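Local coordinates for uncharacterized protein HI_0666 (PDB 7CZO) that is of unknown function in itself but corresponds to the N-terminal domain of a HipA toxin, and probably serves in an unusual three-component HipBA toxin-antitoxin system, at residues V10-E15 with P33-I38; G18-D23 with A98-E103; F27-N32 with I38-S43. One frame throughout, in Å; residues are numbered along the deposited sequence.

Contact 1: residues V10-E15 with P33-I38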
# COMPACT_ATOMS: atom_id res chain seq x y z
N VAL A 10 -5.68 3.86 3.77
CA VAL A 10 -5.75 4.06 2.34
C VAL A 10 -6.92 4.93 2.00
O VAL A 10 -8.06 4.59 2.31
CB VAL A 10 -5.90 2.71 1.63
CG1 VAL A 10 -6.31 2.90 0.17
CG2 VAL A 10 -4.58 1.92 1.76
N PHE A 11 -6.62 6.04 1.34
CA PHE A 11 -7.62 7.01 0.90
C PHE A 11 -7.68 7.01 -0.63
O PHE A 11 -6.66 6.88 -1.28
CB PHE A 11 -7.22 8.40 1.39
CG PHE A 11 -7.28 8.56 2.88
CD1 PHE A 11 -6.20 8.23 3.67
CD2 PHE A 11 -8.42 9.06 3.49
CE1 PHE A 11 -6.24 8.39 5.05
CE2 PHE A 11 -8.48 9.23 4.88
CZ PHE A 11 -7.37 8.89 5.65
N LEU A 12 -8.88 7.15 -1.18
CA LEU A 12 -9.16 7.27 -2.65
C LEU A 12 -10.14 8.47 -2.90
O LEU A 12 -11.16 8.64 -2.22
CB LEU A 12 -9.79 6.00 -3.12
CG LEU A 12 -10.00 5.81 -4.61
CD1 LEU A 12 -8.72 6.02 -5.39
CD2 LEU A 12 -10.53 4.39 -4.83
N TYR A 13 -9.77 9.36 -3.81
CA TYR A 13 -10.47 10.64 -3.98
C TYR A 13 -10.96 11.25 -2.68
O TYR A 13 -12.10 11.72 -2.62
CB TYR A 13 -11.68 10.49 -4.92
CG TYR A 13 -11.37 9.72 -6.19
CD1 TYR A 13 -10.54 10.23 -7.16
CD2 TYR A 13 -11.92 8.52 -6.41
CE1 TYR A 13 -10.29 9.50 -8.32
CE2 TYR A 13 -11.66 7.78 -7.53
CZ TYR A 13 -10.85 8.28 -8.49
OH TYR A 13 -10.60 7.46 -9.61
N GLY A 14 -10.11 11.25 -1.65
CA GLY A 14 -10.40 11.99 -0.40
C GLY A 14 -10.97 11.14 0.73
O GLY A 14 -10.91 11.53 1.89
N GLU A 15 -11.50 9.96 0.39
CA GLU A 15 -12.22 9.13 1.36
C GLU A 15 -11.42 7.90 1.79
O GLU A 15 -10.95 7.15 0.94
CB GLU A 15 -13.55 8.65 0.74
CG GLU A 15 -14.39 9.72 0.07
CD GLU A 15 -14.88 10.80 1.03
OE1 GLU A 15 -15.36 10.46 2.15
OE2 GLU A 15 -14.80 11.99 0.66
N PRO A 33 -15.53 -1.98 6.09
CA PRO A 33 -16.77 -2.77 5.96
C PRO A 33 -17.95 -1.95 5.42
O PRO A 33 -18.83 -2.52 4.77
CB PRO A 33 -17.06 -3.23 7.38
CG PRO A 33 -15.94 -2.71 8.24
CD PRO A 33 -15.22 -1.65 7.49
N ASP A 34 -17.96 -0.64 5.68
CA ASP A 34 -19.02 0.23 5.16
C ASP A 34 -18.64 0.89 3.86
O ASP A 34 -19.31 1.85 3.47
CB ASP A 34 -19.32 1.41 6.10
CG ASP A 34 -19.35 1.02 7.52
OD1 ASP A 34 -20.24 0.22 7.89
OD2 ASP A 34 -18.48 1.54 8.25
N TYR A 35 -17.55 0.45 3.24
CA TYR A 35 -17.17 1.02 1.97
C TYR A 35 -17.86 0.23 0.91
O TYR A 35 -17.47 -0.91 0.58
CB TYR A 35 -15.66 1.03 1.74
CG TYR A 35 -15.26 1.75 0.47
CD1 TYR A 35 -15.21 3.15 0.43
CD2 TYR A 35 -14.94 1.05 -0.70
CE1 TYR A 35 -14.84 3.83 -0.72
CE2 TYR A 35 -14.59 1.73 -1.86
CZ TYR A 35 -14.53 3.13 -1.87
OH TYR A 35 -14.19 3.83 -3.02
N GLN A 36 -18.97 0.80 0.49
CA GLN A 36 -19.52 0.54 -0.80
C GLN A 36 -19.10 1.83 -1.49
O GLN A 36 -19.20 2.91 -0.90
CB GLN A 36 -21.04 0.36 -0.72
CG GLN A 36 -21.61 -0.42 -1.91
CD GLN A 36 -21.85 0.43 -3.16
OE1 GLN A 36 -21.40 1.59 -3.27
NE2 GLN A 36 -22.58 -0.14 -4.12
N GLY A 37 -18.61 1.70 -2.71
CA GLY A 37 -17.95 2.81 -3.38
C GLY A 37 -17.16 2.26 -4.55
O GLY A 37 -17.19 1.03 -4.84
N ILE A 38 -16.45 3.15 -5.24
CA ILE A 38 -15.78 2.75 -6.48
C ILE A 38 -14.56 1.92 -6.09
O ILE A 38 -13.81 2.31 -5.16
CB ILE A 38 -15.40 3.96 -7.36
CG1 ILE A 38 -14.84 3.47 -8.69
CG2 ILE A 38 -14.44 4.92 -6.66
CD1 ILE A 38 -14.51 4.59 -9.66

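Contact 2: residues G18-D23 with A98-E103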
# COMPACT_ATOMS: atom_id res chain seq x y z
N GLY A 18 -9.84 1.85 3.26
CA GLY A 18 -9.31 0.58 3.79
C GLY A 18 -7.89 0.62 4.32
O GLY A 18 -7.35 1.70 4.55
N LEU A 19 -7.25 -0.54 4.46
CA LEU A 19 -5.99 -0.65 5.23
C LEU A 19 -5.01 -1.56 4.53
O LEU A 19 -5.36 -2.65 4.14
CB LEU A 19 -6.27 -1.24 6.61
CG LEU A 19 -7.18 -0.42 7.52
CD1 LEU A 19 -7.78 -1.31 8.59
CD2 LEU A 19 -6.40 0.73 8.14
N LEU A 20 -3.77 -1.12 4.37
CA LEU A 20 -2.79 -1.95 3.71
C LEU A 20 -1.73 -2.23 4.76
O LEU A 20 -1.17 -1.28 5.32
CB LEU A 20 -2.22 -1.21 2.52
CG LEU A 20 -1.03 -1.86 1.85
CD1 LEU A 20 -1.41 -3.09 1.08
CD2 LEU A 20 -0.38 -0.85 0.92
N ARG A 21 -1.48 -3.51 5.05
CA ARG A 21 -0.62 -3.90 6.20
C ARG A 21 0.40 -4.82 5.68
O ARG A 21 0.14 -5.54 4.72
CB ARG A 21 -1.39 -4.64 7.30
CG ARG A 21 -2.83 -4.18 7.45
CD ARG A 21 -3.41 -4.39 8.82
NE ARG A 21 -3.51 -3.13 9.56
CZ ARG A 21 -4.07 -3.02 10.77
NH1 ARG A 21 -4.59 -4.09 11.38
NH2 ARG A 21 -4.12 -1.82 11.37
N GLU A 22 1.59 -4.76 6.29
CA GLU A 22 2.65 -5.76 6.04
C GLU A 22 3.04 -6.45 7.34
O GLU A 22 3.02 -5.85 8.43
CB GLU A 22 3.88 -5.14 5.45
CG GLU A 22 4.92 -6.15 5.03
CD GLU A 22 6.29 -5.54 4.80
OE1 GLU A 22 6.55 -4.40 5.26
OE2 GLU A 22 7.13 -6.23 4.18
N ASP A 23 3.35 -7.75 7.20
CA ASP A 23 3.79 -8.59 8.31
C ASP A 23 4.74 -9.66 7.73
O ASP A 23 5.00 -9.67 6.49
CB ASP A 23 2.56 -9.17 9.08
CG ASP A 23 1.78 -10.33 8.33
OD1 ASP A 23 2.22 -10.92 7.26
OD2 ASP A 23 0.68 -10.67 8.87
N ALA A 98 -4.20 8.42 -5.51
CA ALA A 98 -4.82 7.80 -4.32
C ALA A 98 -3.85 8.20 -3.16
O ALA A 98 -2.78 8.69 -3.45
CB ALA A 98 -4.76 6.27 -4.50
N VAL A 99 -4.15 7.96 -1.88
CA VAL A 99 -3.25 8.39 -0.80
C VAL A 99 -3.06 7.41 0.42
O VAL A 99 -3.98 6.65 0.76
CB VAL A 99 -3.70 9.81 -0.34
CG1 VAL A 99 -3.13 10.19 1.01
CG2 VAL A 99 -3.27 10.84 -1.36
N GLN A 100 -1.89 7.43 1.08
CA GLN A 100 -1.66 6.60 2.29
C GLN A 100 -0.97 7.31 3.40
O GLN A 100 0.15 7.77 3.21
CB GLN A 100 -0.84 5.36 2.00
CG GLN A 100 -1.54 4.60 0.92
CD GLN A 100 -0.64 3.63 0.28
OE1 GLN A 100 -0.63 3.51 -0.94
NE2 GLN A 100 0.13 2.90 1.08
N ILE A 101 -1.68 7.43 4.53
CA ILE A 101 -1.11 7.96 5.74
C ILE A 101 -0.77 6.73 6.56
O ILE A 101 -1.60 5.87 6.79
CB ILE A 101 -2.03 9.00 6.48
CG1 ILE A 101 -1.20 9.82 7.50
CG2 ILE A 101 -3.23 8.36 7.20
CD1 ILE A 101 -1.99 10.81 8.35
N GLN A 102 0.49 6.63 6.95
CA GLN A 102 0.92 5.61 7.89
C GLN A 102 0.10 5.67 9.17
O GLN A 102 -0.11 6.76 9.72
CB GLN A 102 2.37 5.82 8.22
CG GLN A 102 2.94 4.68 9.01
CD GLN A 102 4.45 4.77 9.12
OE1 GLN A 102 5.08 3.96 9.82
NE2 GLN A 102 5.05 5.75 8.44
N GLU A 103 -0.36 4.50 9.62
CA GLU A 103 -1.15 4.41 10.84
C GLU A 103 -0.19 4.51 11.99
O GLU A 103 0.47 3.54 12.36
CB GLU A 103 -1.94 3.11 10.91
CG GLU A 103 -3.36 3.24 10.42
CD GLU A 103 -4.25 2.06 10.80
OE1 GLU A 103 -5.48 2.27 10.91
OE2 GLU A 103 -3.72 0.94 10.99

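Contact 3: residues F27-N32 with I38-S43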
# COMPACT_ATOMS: atom_id res chain seq x y z
N PHE A 27 1.61 -9.21 2.64
CA PHE A 27 0.80 -8.00 2.42
C PHE A 27 -0.71 -8.20 2.40
O PHE A 27 -1.24 -9.14 1.80
CB PHE A 27 1.25 -7.37 1.12
CG PHE A 27 2.71 -7.09 1.10
CD1 PHE A 27 3.24 -6.02 1.84
CD2 PHE A 27 3.58 -7.92 0.41
CE1 PHE A 27 4.59 -5.77 1.86
CE2 PHE A 27 4.94 -7.67 0.42
CZ PHE A 27 5.45 -6.60 1.15
N HIS A 28 -1.41 -7.28 3.02
CA HIS A 28 -2.82 -7.45 3.30
C HIS A 28 -3.51 -6.17 2.99
O HIS A 28 -3.32 -5.20 3.68
CB HIS A 28 -2.98 -7.85 4.77
CG HIS A 28 -2.00 -8.91 5.18
ND1 HIS A 28 -1.97 -10.15 4.57
CD2 HIS A 28 -0.96 -8.89 6.05
CE1 HIS A 28 -0.98 -10.86 5.07
NE2 HIS A 28 -0.35 -10.12 5.96
N PHE A 29 -4.29 -6.17 1.92
CA PHE A 29 -5.19 -5.09 1.66
C PHE A 29 -6.58 -5.53 2.05
O PHE A 29 -6.96 -6.65 1.73
CB PHE A 29 -5.19 -4.68 0.19
CG PHE A 29 -6.22 -3.63 -0.13
CD1 PHE A 29 -6.22 -2.41 0.56
CD2 PHE A 29 -7.22 -3.87 -1.05
CE1 PHE A 29 -7.18 -1.45 0.34
CE2 PHE A 29 -8.18 -2.92 -1.29
CZ PHE A 29 -8.16 -1.70 -0.59
N SER A 30 -7.34 -4.63 2.69
CA SER A 30 -8.73 -4.88 3.01
C SER A 30 -9.57 -3.60 2.95
O SER A 30 -9.10 -2.54 3.37
CB SER A 30 -8.86 -5.48 4.41
OG SER A 30 -8.42 -4.57 5.42
N TYR A 31 -10.79 -3.72 2.43
CA TYR A 31 -11.72 -2.58 2.33
C TYR A 31 -12.45 -2.37 3.65
O TYR A 31 -12.92 -3.31 4.24
CB TYR A 31 -12.79 -2.86 1.25
CG TYR A 31 -12.35 -2.69 -0.19
CD1 TYR A 31 -12.07 -1.43 -0.69
CD2 TYR A 31 -12.25 -3.77 -1.04
CE1 TYR A 31 -11.69 -1.25 -1.99
CE2 TYR A 31 -11.82 -3.62 -2.36
CZ TYR A 31 -11.56 -2.34 -2.82
OH TYR A 31 -11.17 -2.12 -4.13
N ASN A 32 -12.61 -1.14 4.09
CA ASN A 32 -13.55 -0.87 5.17
C ASN A 32 -14.92 -1.55 4.99
O ASN A 32 -15.41 -1.71 3.87
CB ASN A 32 -13.74 0.64 5.36
CG ASN A 32 -12.55 1.26 6.04
OD1 ASN A 32 -11.75 0.56 6.68
ND2 ASN A 32 -12.41 2.57 5.92
N ILE A 38 -16.45 3.15 -5.24
CA ILE A 38 -15.78 2.75 -6.48
C ILE A 38 -14.56 1.92 -6.09
O ILE A 38 -13.81 2.31 -5.16
CB ILE A 38 -15.40 3.96 -7.36
CG1 ILE A 38 -14.84 3.47 -8.69
CG2 ILE A 38 -14.44 4.92 -6.66
CD1 ILE A 38 -14.51 4.59 -9.66
N PRO A 39 -14.38 0.76 -6.74
CA PRO A 39 -13.21 -0.07 -6.36
C PRO A 39 -11.86 0.59 -6.64
O PRO A 39 -11.74 1.45 -7.51
CB PRO A 39 -13.40 -1.32 -7.20
CG PRO A 39 -14.91 -1.44 -7.28
CD PRO A 39 -15.37 -0.03 -7.49
N LEU A 40 -10.86 0.24 -5.84
CA LEU A 40 -9.52 0.81 -6.02
C LEU A 40 -8.91 0.35 -7.36
O LEU A 40 -8.24 1.11 -8.07
CB LEU A 40 -8.63 0.43 -4.83
CG LEU A 40 -7.19 0.91 -4.86
CD1 LEU A 40 -7.17 2.40 -4.65
CD2 LEU A 40 -6.37 0.22 -3.77
N SER A 41 -9.18 -0.88 -7.73
CA SER A 41 -8.72 -1.41 -8.99
C SER A 41 -9.56 -2.62 -9.34
O SER A 41 -10.24 -3.20 -8.48
CB SER A 41 -7.27 -1.82 -8.84
OG SER A 41 -7.18 -2.96 -8.02
N LEU A 42 -9.51 -3.05 -10.60
CA LEU A 42 -10.28 -4.24 -10.98
C LEU A 42 -9.73 -5.50 -10.29
O LEU A 42 -10.47 -6.49 -10.15
CB LEU A 42 -10.44 -4.40 -12.51
CG LEU A 42 -9.26 -4.16 -13.45
CD1 LEU A 42 -8.18 -5.23 -13.30
CD2 LEU A 42 -9.80 -4.06 -14.88
N SER A 43 -8.48 -5.44 -9.81
CA SER A 43 -7.93 -6.54 -8.98
C SER A 43 -8.54 -6.62 -7.57
O SER A 43 -8.38 -7.64 -6.91
CB SER A 43 -6.43 -6.41 -8.84
OG SER A 43 -6.09 -5.14 -8.29

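Contact 1: residues V10-E15 with P33-I38
L12 sends its CD2 methyl into the corner made by the backbone carbonyl of I38 and the phenol end of Y35, where that methyl lies 3.9 Å from I38 O and 4.1 Å from Y35 OH. The corner is itself held by a bond within residues 33-38. Y35 OH donates to I38 O at 2.7 Å, meeting the carbonyl at 134° and only 19° out of its plane, tying the ring end to the backbone three residues on. G37 CA lies above one face of the Y35 ring, toward its rim. With CG anti to the backbone N (chi1 -174°), the Y35 ring stretches out from its own backbone and meets the L12 side chain roughly at right angles. I38 turns its CG2 branch toward residues 10-15, 4.3 Å from L12 CD2 and 4.1 Å from CE2 of Y13. That last approach is made at the edge of the Y13 ring, near its plane, while L12 CD1 lies over one face toward the rim. L12 and Y13 open the type I' turn L12-E15, which joins strands 7-12 and 15-22 as a tight beta hairpin. I17 of the second hairpin strand touches both L12 and Y35. Since no hydrogen bond crosses between the segments, the hairpin end meets the loop by van der Waals contact, with the L12 methyl set against a carbonyl and a hydroxyl that already bond each other.

Contact 2: residues G18-D23 with A98-E103
R21 and E103 form the salt bridge that ties strand 15-22 to E103, just beyond strand 98-102. NH2 of R21 donates a hydrogen bond to OE2 of E103 over 2.8 Å, with an N-H...O angle of 142°. The acceptor lies in the guanidinium plane and is approached on its syn lone pair, but the two flat groups are turned 61° apart, and a single nitrogen makes the bond. S7, at the start of the intervening strand 7-12, reinforces it: its OG is hydrogen-bonded to both R21 NE and E103 OE2, linking the two charges a second time. Next to this pair, L19 sets its CD2 methyl against the carboxylate of E103, the two side chains crossing at about a right angle. On the other face of the sheet L20 CD2 meets the amide of Q100, 3.8 Å from NE2; CG of L20 lies opposite the backbone N (chi1 171°), which carries CD2 toward Q100. F85 and L88 of helix 82-91 pack against L20 and Q100 respectively, so this pair sits between sheet and helix. Strands 15-22 and 98-102 flank strand 7-12 on its two sides, and their side chains reach across it, as between next-but-one strands of an antiparallel sheet backed by a helix.

Contact 3: residues F27-N32 with I38-S43
Y31, the last residue of strand 27-31, has its CA 9.2 Å from that of P39, the closest CA pair of the two segments, so the loop 38-43 runs across from the strand at side-chain distance and does not pair with it as a further strand. The gap is bridged by the phenol of Y31. Its OH accepts the backbone N-H of L40 at 2.9 Å, in a nearly straight bond of 162°, with the donor nitrogen near the plane of the ring at its edge. The same hydroxyl is hydrogen-bonded to the carbonyl oxygen of F44, farther along the loop, so it serves as acceptor for one backbone group and donor to another. With CG beside the backbone N (chi1 -78°), the ring points toward the loop, where its oxygen also lies 3.7 Å from P39 CA and an equal distance from L40 CB. Strand 27-31 lies between strands 51-53 and 15-22 in the antiparallel sheet, and the long connection from it to strand 51-53 packs against the sheet through L40, a buried residue. Its CG stands anti to the backbone N (chi1 178°), which extends the side chain to F29, where L40 CD2 comes within 4.1 Å of F29 CZ in an oblique approach to the ring. F29 in turn sets CE2 over the centre of one face of Y31, 3.7 Å above the plane; Y31 CZ lies in the plane of the F29 ring at its edge, so the F29 edge meets the Y31 face. I17 and the helix 58-62 residues Y59 and F60 also touch L40, and F29 meets the rings of F44 and F60 with the ring planes inclined to one another.

How the contacts relate
All three contacts reach one antiparallel sheet, contacts 1 and 3 with one segment each. Contacts 1 and 3 are the closest, with centres about 9 Å apart: they share I38, and L12 CD2 lies 3.9 Å from L40 CA; the same loop thus meets both the hairpin end and strand 27-31. Contact 2, about 13 Å from contact 1 and about 11 Å from contact 3 between centres, is joined to both through strand pairing. F11 N lies 2.8 Å from V99 O, and R21 N 2.9 Å from H28 O, both probable hydrogen bonds. Along the chain, contact 3 is nested within the loop that contact 2 closes, whereas contact 1 interleaves with each of the others.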